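Local atomic coordinates of 3-dehydroquinate dehydratase (Thermus thermophilus, PDB entry 2UYG), a protein that probably catalyses the trans-dehydration of 3-dehydroquinate to 3-dehydroshikimate through an enolate intermediate, a step of the chorismate pathway, working as a dodecamer. Residues Pro94-Leu103 with Cys119-Ser130; Glu52-Gln60 with Ser81-Gln91. All coordinates share one frame; numbering follows the deposited sequence.

Contact 1 of 2, residues Pro94-Leu103 with Cys119-Ser130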
loop_
_atom_site.group_PDB
_atom_site.type_symbol
_atom_site.label_atom_id
_atom_site.label_comp_id
_atom_site.label_asym_id
_atom_site.label_seq_id
_atom_site.Cartn_x
_atom_site.Cartn_y
_atom_site.Cartn_z
ATOM N N PRO A 94 32.251 10.620 11.887
ATOM C CA PRO A 94 30.969 10.359 12.547
ATOM C C PRO A 94 30.010 11.523 12.321
ATOM O O PRO A 94 30.431 12.662 12.543
ATOM C CB PRO A 94 31.341 10.358 14.035
ATOM C CG PRO A 94 32.633 11.002 14.086
ATOM C CD PRO A 94 33.368 10.620 12.834
ATOM N N VAL A 95 28.768 11.223 11.978
ATOM C CA VAL A 95 27.762 12.228 11.775
ATOM C C VAL A 95 26.580 12.002 12.787
ATOM O O VAL A 95 26.064 10.887 12.906
ATOM C CB VAL A 95 27.258 12.150 10.381
ATOM C CG1 VAL A 95 26.212 13.207 10.141
ATOM C CG2 VAL A 95 28.386 12.310 9.357
ATOM N N VAL A 96 26.242 13.034 13.554
ATOM C CA VAL A 96 25.119 13.010 14.434
ATOM C C VAL A 96 24.008 13.908 13.819
ATOM O O VAL A 96 24.263 15.026 13.495
ATOM C CB VAL A 96 25.426 13.562 15.825
ATOM C CG1 VAL A 96 24.206 13.379 16.721
ATOM C CG2 VAL A 96 26.647 12.799 16.485
ATOM N N GLU A 97 22.816 13.348 13.635
ATOM C CA GLU A 97 21.687 14.023 13.005
ATOM C C GLU A 97 20.916 14.648 14.148
ATOM O O GLU A 97 20.611 13.998 15.084
ATOM C CB GLU A 97 20.804 13.025 12.238
ATOM C CG GLU A 97 19.636 13.679 11.588
ATOM C CD GLU A 97 18.813 12.771 10.660
ATOM O OE1 GLU A 97 17.533 12.775 10.742
ATOM O OE2 GLU A 97 19.419 12.061 9.873
ATOM N N VAL A 98 20.592 15.894 14.040
ATOM C CA VAL A 98 19.893 16.662 15.067
ATOM C C VAL A 98 18.679 17.340 14.481
ATOM O O VAL A 98 18.689 17.792 13.316
ATOM C CB VAL A 98 21.029 17.631 15.599
ATOM C CG1 VAL A 98 20.580 18.851 16.096
ATOM C CG2 VAL A 98 21.857 16.859 16.647
ATOM N N HIS A 99 17.588 17.445 15.260
ATOM C CA HIS A 99 16.421 18.287 14.840
ATOM C C HIS A 99 15.882 18.972 16.074
ATOM O O HIS A 99 15.837 18.339 17.115
ATOM C CB HIS A 99 15.273 17.473 14.248
ATOM C CG HIS A 99 15.703 16.524 13.202
ATOM N ND1 HIS A 99 15.735 16.860 11.860
ATOM C CD2 HIS A 99 16.212 15.271 13.291
ATOM C CE1 HIS A 99 16.179 15.824 11.177
ATOM N NE2 HIS A 99 16.486 14.848 12.017
ATOM N N LEU A 100 15.450 20.209 15.930
ATOM C CA LEU A 100 14.878 20.987 16.979
ATOM C C LEU A 100 13.588 20.390 17.496
ATOM O O LEU A 100 13.370 20.375 18.694
ATOM C CB LEU A 100 14.516 22.368 16.454
ATOM C CG LEU A 100 15.762 23.152 15.985
ATOM C CD1 LEU A 100 15.294 24.070 14.883
ATOM C CD2 LEU A 100 16.379 23.878 17.137
ATOM N N THR A 101 12.750 19.950 16.556
ATOM C CA THR A 101 11.403 19.491 16.842
ATOM C C THR A 101 11.364 18.019 16.804
ATOM O O THR A 101 12.266 17.377 16.283
ATOM C CB THR A 101 10.332 19.971 15.776
ATOM O OG1 THR A 101 10.649 19.485 14.453
ATOM C CG2 THR A 101 10.266 21.447 15.673
ATOM N N ASN A 102 10.283 17.478 17.354
ATOM C CA ASN A 102 10.057 16.053 17.411
ATOM C C ASN A 102 9.374 15.677 16.110
ATOM O O ASN A 102 8.167 15.980 15.906
ATOM C CB ASN A 102 9.123 15.708 18.583
ATOM C CG ASN A 102 8.880 14.207 18.709
ATOM O OD1 ASN A 102 9.147 13.435 17.777
ATOM N ND2 ASN A 102 8.392 13.788 19.860
ATOM N N LEU A 103 10.123 15.012 15.249
ATOM C CA LEU A 103 9.651 14.636 13.917
ATOM C C LEU A 103 8.379 13.743 13.901
ATOM O O LEU A 103 7.663 13.697 12.903
ATOM C CB LEU A 103 10.754 13.910 13.197
ATOM C CG LEU A 103 11.976 14.838 12.977
ATOM C CD1 LEU A 103 12.950 14.101 12.109
ATOM C CD2 LEU A 103 11.591 16.225 12.445
ATOM N N CYS A 119 24.035 7.811 10.071
ATOM C CA CYS A 119 24.587 8.560 11.183
ATOM C C CYS A 119 24.881 7.656 12.457
ATOM O O CYS A 119 24.247 6.626 12.682
ATOM C CB CYS A 119 23.569 9.682 11.537
ATOM S SG CYS A 119 23.228 10.954 10.168
ATOM N N ARG A 120 25.750 8.119 13.317
ATOM C CA ARG A 120 25.968 7.510 14.614
ATOM C C ARG A 120 24.643 7.463 15.311
ATOM O O ARG A 120 24.269 6.473 15.863
ATOM C CB ARG A 120 26.928 8.360 15.503
ATOM C CG ARG A 120 28.296 8.091 15.290
ATOM C CD ARG A 120 28.659 6.611 15.697
ATOM N NE ARG A 120 30.018 6.416 15.254
ATOM C CZ ARG A 120 31.061 6.870 15.914
ATOM N NH1 ARG A 120 32.285 6.656 15.419
ATOM N NH2 ARG A 120 30.901 7.529 17.072
ATOM N N GLY A 121 23.936 8.579 15.327
ATOM C CA GLY A 121 22.686 8.604 16.073
ATOM C C GLY A 121 21.872 9.786 15.706
ATOM O O GLY A 121 22.307 10.586 14.817
ATOM N N ILE A 122 20.729 9.889 16.394
ATOM C CA ILE A 122 19.762 10.919 16.164
ATOM C C ILE A 122 19.228 11.499 17.430
ATOM O O ILE A 122 18.947 10.786 18.404
ATOM C CB ILE A 122 18.632 10.435 15.130
ATOM C CG1 ILE A 122 17.526 11.479 14.938
ATOM C CG2 ILE A 122 18.105 9.104 15.452
ATOM C CD1 ILE A 122 16.803 11.296 13.584
ATOM N N VAL A 123 19.150 12.831 17.460
ATOM C CA VAL A 123 18.558 13.482 18.562
ATOM C C VAL A 123 17.540 14.471 18.157
ATOM O O VAL A 123 17.784 15.418 17.403
ATOM C CB VAL A 123 19.549 13.960 19.742
ATOM C CG1 VAL A 123 20.948 13.684 19.531
ATOM C CG2 VAL A 123 19.222 15.257 20.248
ATOM N N SER A 124 16.329 14.272 18.622
ATOM C CA SER A 124 15.364 15.322 18.296
ATOM C C SER A 124 14.163 15.619 19.181
ATOM O O SER A 124 13.671 14.768 19.860
ATOM C CB SER A 124 14.896 15.071 16.869
ATOM O OG SER A 124 14.068 13.970 16.835
ATOM N N GLY A 125 13.748 16.898 19.170
ATOM C CA GLY A 125 12.625 17.395 19.961
ATOM C C GLY A 125 12.995 18.353 21.080
ATOM O O GLY A 125 12.151 18.870 21.732
ATOM N N PHE A 126 14.279 18.531 21.338
ATOM C CA PHE A 126 14.750 19.282 22.472
ATOM C C PHE A 126 15.016 20.717 22.144
ATOM O O PHE A 126 15.689 21.376 22.886
ATOM C CB PHE A 126 16.017 18.582 23.055
ATOM C CG PHE A 126 15.821 17.142 23.257
ATOM C CD1 PHE A 126 16.364 16.231 22.415
ATOM C CD2 PHE A 126 15.000 16.697 24.235
ATOM C CE1 PHE A 126 16.109 14.878 22.543
ATOM C CE2 PHE A 126 14.756 15.404 24.401
ATOM C CZ PHE A 126 15.279 14.447 23.511
ATOM N N GLY A 127 14.544 21.248 21.029
ATOM C CA GLY A 127 14.976 22.597 20.614
ATOM C C GLY A 127 16.491 22.771 20.497
ATOM O O GLY A 127 17.228 21.893 20.073
ATOM N N PRO A 128 17.000 23.938 20.856
ATOM C CA PRO A 128 18.429 24.183 20.741
ATOM C C PRO A 128 19.294 23.103 21.463
ATOM O O PRO A 128 20.418 22.702 21.115
ATOM C CB PRO A 128 18.580 25.538 21.421
ATOM C CG PRO A 128 17.373 26.198 21.166
ATOM C CD PRO A 128 16.250 25.137 21.302
ATOM N N LEU A 129 18.721 22.615 22.539
ATOM C CA LEU A 129 19.372 21.579 23.312
ATOM C C LEU A 129 19.606 20.283 22.552
ATOM O O LEU A 129 20.380 19.486 23.012
ATOM C CB LEU A 129 18.513 21.324 24.576
ATOM C CG LEU A 129 18.590 22.499 25.546
ATOM C CD1 LEU A 129 17.491 22.361 26.550
ATOM C CD2 LEU A 129 19.949 22.544 26.265
ATOM N N SER A 130 18.940 20.002 21.427
ATOM C CA SER A 130 19.335 18.812 20.623
ATOM C C SER A 130 20.787 18.961 20.159
ATOM O O SER A 130 21.485 17.941 19.974
ATOM C CB SER A 130 18.491 18.616 19.317
ATOM O OG SER A 130 17.135 18.547 19.558
#

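Contact 2 of 2, residues Glu52-Gln60 with Ser81-Gln91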
loop_
_atom_site.group_PDB
_atom_site.type_symbol
_atom_site.label_atom_id
_atom_site.label_comp_id
_atom_site.label_asym_id
_atom_site.label_seq_id
_atom_site.Cartn_x
_atom_site.Cartn_y
_atom_site.Cartn_z
ATOM N N GLU A 52 21.069 22.057 -1.418
ATOM C CA GLU A 52 21.372 20.645 -1.160
ATOM C C GLU A 52 22.829 20.361 -1.523
ATOM O O GLU A 52 23.607 19.731 -0.773
ATOM C CB GLU A 52 20.428 19.794 -2.013
ATOM C CG GLU A 52 20.889 18.334 -2.140
ATOM C CD GLU A 52 19.955 17.443 -2.931
ATOM O OE1 GLU A 52 19.696 17.825 -4.110
ATOM O OE2 GLU A 52 19.520 16.379 -2.372
ATOM N N GLY A 53 23.188 20.856 -2.694
ATOM C CA GLY A 53 24.549 20.836 -3.178
ATOM C C GLY A 53 25.617 21.365 -2.217
ATOM O O GLY A 53 26.688 20.755 -2.102
ATOM N N GLN A 54 25.368 22.529 -1.607
ATOM C CA GLN A 54 26.327 23.082 -0.732
ATOM C C GLN A 54 26.434 22.214 0.519
ATOM O O GLN A 54 27.514 22.021 1.026
ATOM C CB GLN A 54 25.993 24.570 -0.442
ATOM C CG GLN A 54 26.895 25.221 0.644
ATOM C CD GLN A 54 28.344 25.376 0.249
ATOM O OE1 GLN A 54 29.219 24.452 0.423
ATOM N NE2 GLN A 54 28.649 26.571 -0.153
ATOM N N LEU A 55 25.314 21.649 0.993
ATOM C CA LEU A 55 25.314 20.801 2.213
ATOM C C LEU A 55 26.172 19.581 1.983
ATOM O O LEU A 55 26.965 19.158 2.808
ATOM C CB LEU A 55 23.869 20.319 2.557
ATOM C CG LEU A 55 23.272 20.629 3.898
ATOM C CD1 LEU A 55 21.993 19.783 4.212
ATOM C CD2 LEU A 55 24.230 20.694 5.091
ATOM N N ILE A 56 25.933 18.989 0.824
ATOM C CA ILE A 56 26.663 17.845 0.373
ATOM C C ILE A 56 28.167 18.136 0.411
ATOM O O ILE A 56 28.917 17.380 1.041
ATOM C CB ILE A 56 26.205 17.488 -1.031
ATOM C CG1 ILE A 56 24.839 16.778 -0.960
ATOM C CG2 ILE A 56 27.260 16.566 -1.750
ATOM C CD1 ILE A 56 24.164 16.640 -2.345
ATOM N N GLU A 57 28.593 19.222 -0.252
ATOM C CA GLU A 57 29.998 19.537 -0.386
ATOM C C GLU A 57 30.617 19.719 0.992
ATOM O O GLU A 57 31.636 19.131 1.241
ATOM C CB GLU A 57 30.242 20.729 -1.318
ATOM C CG GLU A 57 30.009 20.278 -2.727
ATOM C CD GLU A 57 30.304 21.252 -3.833
ATOM O OE1 GLU A 57 30.216 22.464 -3.645
ATOM O OE2 GLU A 57 30.545 20.736 -4.947
ATOM N N TRP A 58 29.956 20.442 1.893
ATOM C CA TRP A 58 30.471 20.598 3.247
ATOM C C TRP A 58 30.568 19.258 3.991
ATOM O O TRP A 58 31.545 19.006 4.755
ATOM C CB TRP A 58 29.585 21.529 4.020
ATOM C CG TRP A 58 29.654 22.957 3.669
ATOM C CD1 TRP A 58 30.793 23.660 3.172
ATOM C CD2 TRP A 58 28.679 23.966 3.978
ATOM N NE1 TRP A 58 30.498 24.999 3.092
ATOM C CE2 TRP A 58 29.226 25.226 3.578
ATOM C CE3 TRP A 58 27.325 23.926 4.486
ATOM C CZ2 TRP A 58 28.462 26.437 3.596
ATOM C CZ3 TRP A 58 26.592 25.098 4.571
ATOM C CH2 TRP A 58 27.162 26.364 4.168
ATOM N N VAL A 59 29.604 18.356 3.853
ATOM C CA VAL A 59 29.864 17.110 4.540
ATOM C C VAL A 59 31.032 16.422 3.885
ATOM O O VAL A 59 31.940 15.947 4.593
ATOM C CB VAL A 59 28.606 16.157 4.918
ATOM C CG1 VAL A 59 27.300 16.863 5.051
ATOM C CG2 VAL A 59 28.623 14.924 4.174
ATOM N N GLN A 60 31.110 16.494 2.552
ATOM C CA GLN A 60 32.150 15.733 1.830
ATOM C C GLN A 60 33.562 16.174 2.216
ATOM O O GLN A 60 34.464 15.305 2.464
ATOM C CB GLN A 60 31.997 15.875 0.307
ATOM C CG GLN A 60 30.919 15.095 -0.379
ATOM C CD GLN A 60 30.772 15.493 -1.875
ATOM O OE1 GLN A 60 31.430 16.401 -2.362
ATOM N NE2 GLN A 60 29.909 14.841 -2.556
ATOM N N SER A 81 16.476 13.704 0.507
ATOM C CA SER A 81 17.805 13.783 -0.072
ATOM C C SER A 81 18.664 12.553 0.083
ATOM O O SER A 81 19.550 12.547 0.914
ATOM C CB SER A 81 18.581 14.935 0.567
ATOM O OG SER A 81 19.736 15.267 -0.203
ATOM N N TYR A 82 18.473 11.569 -0.796
ATOM C CA TYR A 82 19.348 10.476 -0.880
ATOM C C TYR A 82 20.706 10.932 -1.358
ATOM O O TYR A 82 21.694 10.249 -1.110
ATOM C CB TYR A 82 18.734 9.356 -1.789
ATOM C CG TYR A 82 17.431 8.687 -1.271
ATOM C CD1 TYR A 82 16.215 8.879 -1.928
ATOM C CD2 TYR A 82 17.443 7.808 -0.175
ATOM C CE1 TYR A 82 15.049 8.200 -1.536
ATOM C CE2 TYR A 82 16.258 7.191 0.296
ATOM C CZ TYR A 82 15.088 7.389 -0.412
ATOM O OH TYR A 82 13.907 6.824 -0.012
ATOM N N ALA A 83 20.852 12.132 -1.867
ATOM C CA ALA A 83 22.181 12.576 -2.233
ATOM C C ALA A 83 22.965 12.956 -1.027
ATOM O O ALA A 83 24.194 12.637 -0.915
ATOM C CB ALA A 83 22.166 13.624 -3.353
ATOM N N LEU A 84 22.275 13.486 -0.029
ATOM C CA LEU A 84 22.899 13.817 1.227
ATOM C C LEU A 84 23.293 12.583 2.050
ATOM O O LEU A 84 24.371 12.522 2.669
ATOM C CB LEU A 84 21.970 14.660 2.018
ATOM C CG LEU A 84 22.436 15.841 2.838
ATOM C CD1 LEU A 84 21.535 15.949 4.042
ATOM C CD2 LEU A 84 23.925 15.969 3.148
ATOM N N LEU A 85 22.420 11.589 2.042
ATOM C CA LEU A 85 22.810 10.281 2.606
ATOM C C LEU A 85 24.092 9.791 1.981
ATOM O O LEU A 85 24.915 9.296 2.643
ATOM C CB LEU A 85 21.767 9.221 2.233
ATOM C CG LEU A 85 21.543 7.929 2.976
ATOM C CD1 LEU A 85 21.059 6.772 2.019
ATOM C CD2 LEU A 85 22.543 7.506 4.043
ATOM N N ASP A 86 24.176 9.803 0.668
ATOM C CA ASP A 86 25.342 9.198 0.037
ATOM C C ASP A 86 26.601 10.025 0.421
ATOM O O ASP A 86 27.681 9.483 0.574
ATOM C CB ASP A 86 25.171 9.120 -1.490
ATOM C CG ASP A 86 24.531 7.848 -1.957
ATOM O OD1 ASP A 86 24.291 6.958 -1.114
ATOM O OD2 ASP A 86 24.197 7.604 -3.190
ATOM N N ALA A 87 26.427 11.333 0.560
ATOM C CA ALA A 87 27.520 12.215 0.961
ATOM C C ALA A 87 28.021 11.760 2.311
ATOM O O ALA A 87 29.215 11.615 2.463
ATOM C CB ALA A 87 27.093 13.610 1.053
ATOM N N ILE A 88 27.099 11.500 3.272
ATOM C CA ILE A 88 27.584 11.141 4.578
ATOM C C ILE A 88 28.318 9.798 4.607
ATOM O O ILE A 88 29.302 9.640 5.366
ATOM C CB ILE A 88 26.562 11.329 5.776
ATOM C CG1 ILE A 88 26.237 10.047 6.428
ATOM C CG2 ILE A 88 25.361 12.329 5.584
ATOM C CD1 ILE A 88 26.754 10.068 7.752
ATOM N N ARG A 89 27.851 8.866 3.769
ATOM C CA ARG A 89 28.444 7.535 3.661
ATOM C C ARG A 89 29.808 7.602 2.972
ATOM O O ARG A 89 30.652 6.744 3.203
ATOM C CB ARG A 89 27.555 6.546 2.865
ATOM C CG ARG A 89 26.424 5.805 3.676
ATOM C CD ARG A 89 26.867 4.410 4.197
ATOM N NE ARG A 89 27.549 4.384 5.546
ATOM C CZ ARG A 89 28.901 4.369 5.784
ATOM N NH1 ARG A 89 29.357 4.335 7.054
ATOM N NH2 ARG A 89 29.802 4.430 4.783
ATOM N N ALA A 90 30.040 8.640 2.160
ATOM C CA ALA A 90 31.202 8.670 1.290
ATOM C C ALA A 90 32.381 9.253 1.973
ATOM O O ALA A 90 33.365 9.393 1.305
ATOM C CB ALA A 90 30.917 9.462 0.038
ATOM N N GLN A 91 32.268 9.600 3.274
ATOM C CA GLN A 91 33.285 10.282 4.069
ATOM C C GLN A 91 33.456 9.653 5.463
ATOM O O GLN A 91 32.578 8.966 5.955
ATOM C CB GLN A 91 32.969 11.794 4.142
ATOM C CG GLN A 91 31.691 12.312 4.819
ATOM C CD GLN A 91 31.786 12.175 6.279
ATOM O OE1 GLN A 91 32.731 12.702 6.865
ATOM N NE2 GLN A 91 30.887 11.354 6.895
HETATM O O HOH W 1 34.328 14.703 5.799
#

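Contact 1 of 2, residues Pro94-Leu103 with Cys119-Ser130
The predicted proton donor His99 stands where strand 95-99 of the flavodoxin-like parallel sheet pairs with strand 121-124, the last strand within the chain. The two axes run 14° apart, and the parallel ladder is read from Glu97 N to Gly121 O (3.0 Å), Val123 N to Glu97 O and His99 N to Val123 O. Antiparallel pairing of 122-124 with a second subunit carries the sheet onward.

On the face bearing Glu97, His99, Ile122 and Ser124, Glu97 rises with CG anti to its backbone N (chi1 180°) and its chain extended. This sets OE1 in the plane of the His99 ring, where His99 NE2 donates to the anti lone pair of Glu97 OE1 at 2.6 Å; Ser113 and Thr115 also bond the carboxylate. Ile122 runs alongside Glu97, with Ile122 CD1 3.3 Å from Glu97 OE1 and close to the ring edge. Ser124 CB meets another part of that edge, while Leu103 CD1 lies 3.5 Å above one face of the His99 ring. With an alanine at His99, Glu97 OE1 would probably lose its ring N-H partner and Leu103 the surface it rests on.

At the C-terminal end of strand 95-99, His99 O is gripped from opposite faces of its carbonyl plane, by Ser130 OG (2.8 Å) and Gly125 N (3.3 Å). Gly127 N then donates in plane to a lone pair of Leu100 O, at 2.8 Å.

Contact 2 of 2, residues Glu52-Gln60 with Ser81-Gln91
Val59 overlaps Ala87 and the backbone beside it: its CG2 lies 3.7 Å from Ala87 CB, while CG1 turns to Leu84 CD2, the two side chains crossing at about a right angle. The contact is the side-by-side packing of two neighbouring helices on one face of a flavodoxin-like alpha/beta sheet. Their axes support this, approaching to 8.7 Å at only 9° from parallel, a closeness consistent with the small side chains of Ala83 and Ala87 in the interface.

Ile56 spans both alanines. With CG1 anti to the carbonyl carbon (chi1 -77°) and CG2 anti to the backbone N, its two branches diverge, Ile56 CD1 reaching Ala83 CB at 3.8 Å and CG2 meeting Ala87 CB. Nearer the sheet, the CD1 atoms of Leu55 and Leu84 touch. Leu55 and Val59 also rest on Leu5 of strand 2-6, and Ile88 on Leu72 of strand 69-73. A third subunit packs on the helix pair, where its Arg110 makes a salt bridge with Asp86, a predicted substrate-binding residue.

At the N-terminal ends of the two helices, the N-cap Ser81 accepts from Leu84 N through OG, and the same OG donates to Glu52 OE2; the modelled 2.4 Å of that bond is too short to be taken literally. Glu52 OE2 is also bonded by Tyr80 of the third subunit. At the far end, a water lies within bonding distance of Val59 O (3.0 Å) and of Gln91 OE1, which also accepts from Leu93 N, while Gln91 NE2 turns back in plane to a lone pair of Ile88 O, at 2.8 Å.

Overall arrangement
From the N terminus, contact 2 comes first: helix 52-61 leads through strand 69-73 to segment 81-91, and the helices close that excursion side by side. The chain passes straight on into strand 95-99, where contact 1 opens; it closes after residues 104-118, a connection with neither helix nor strand. The two loops therefore follow in series, neither nested nor crossed. Contact 2 joins helices on one sheet face, whereas contact 1 joins strands 95-99 and 121-124, and Val96 and Val98 of the former meet helix 129-140 on the other face. Their centres are about 17 Å apart, yet they touch where Ile88 CD1 packs against Val95 CG2, with Ala118 beside Ile88.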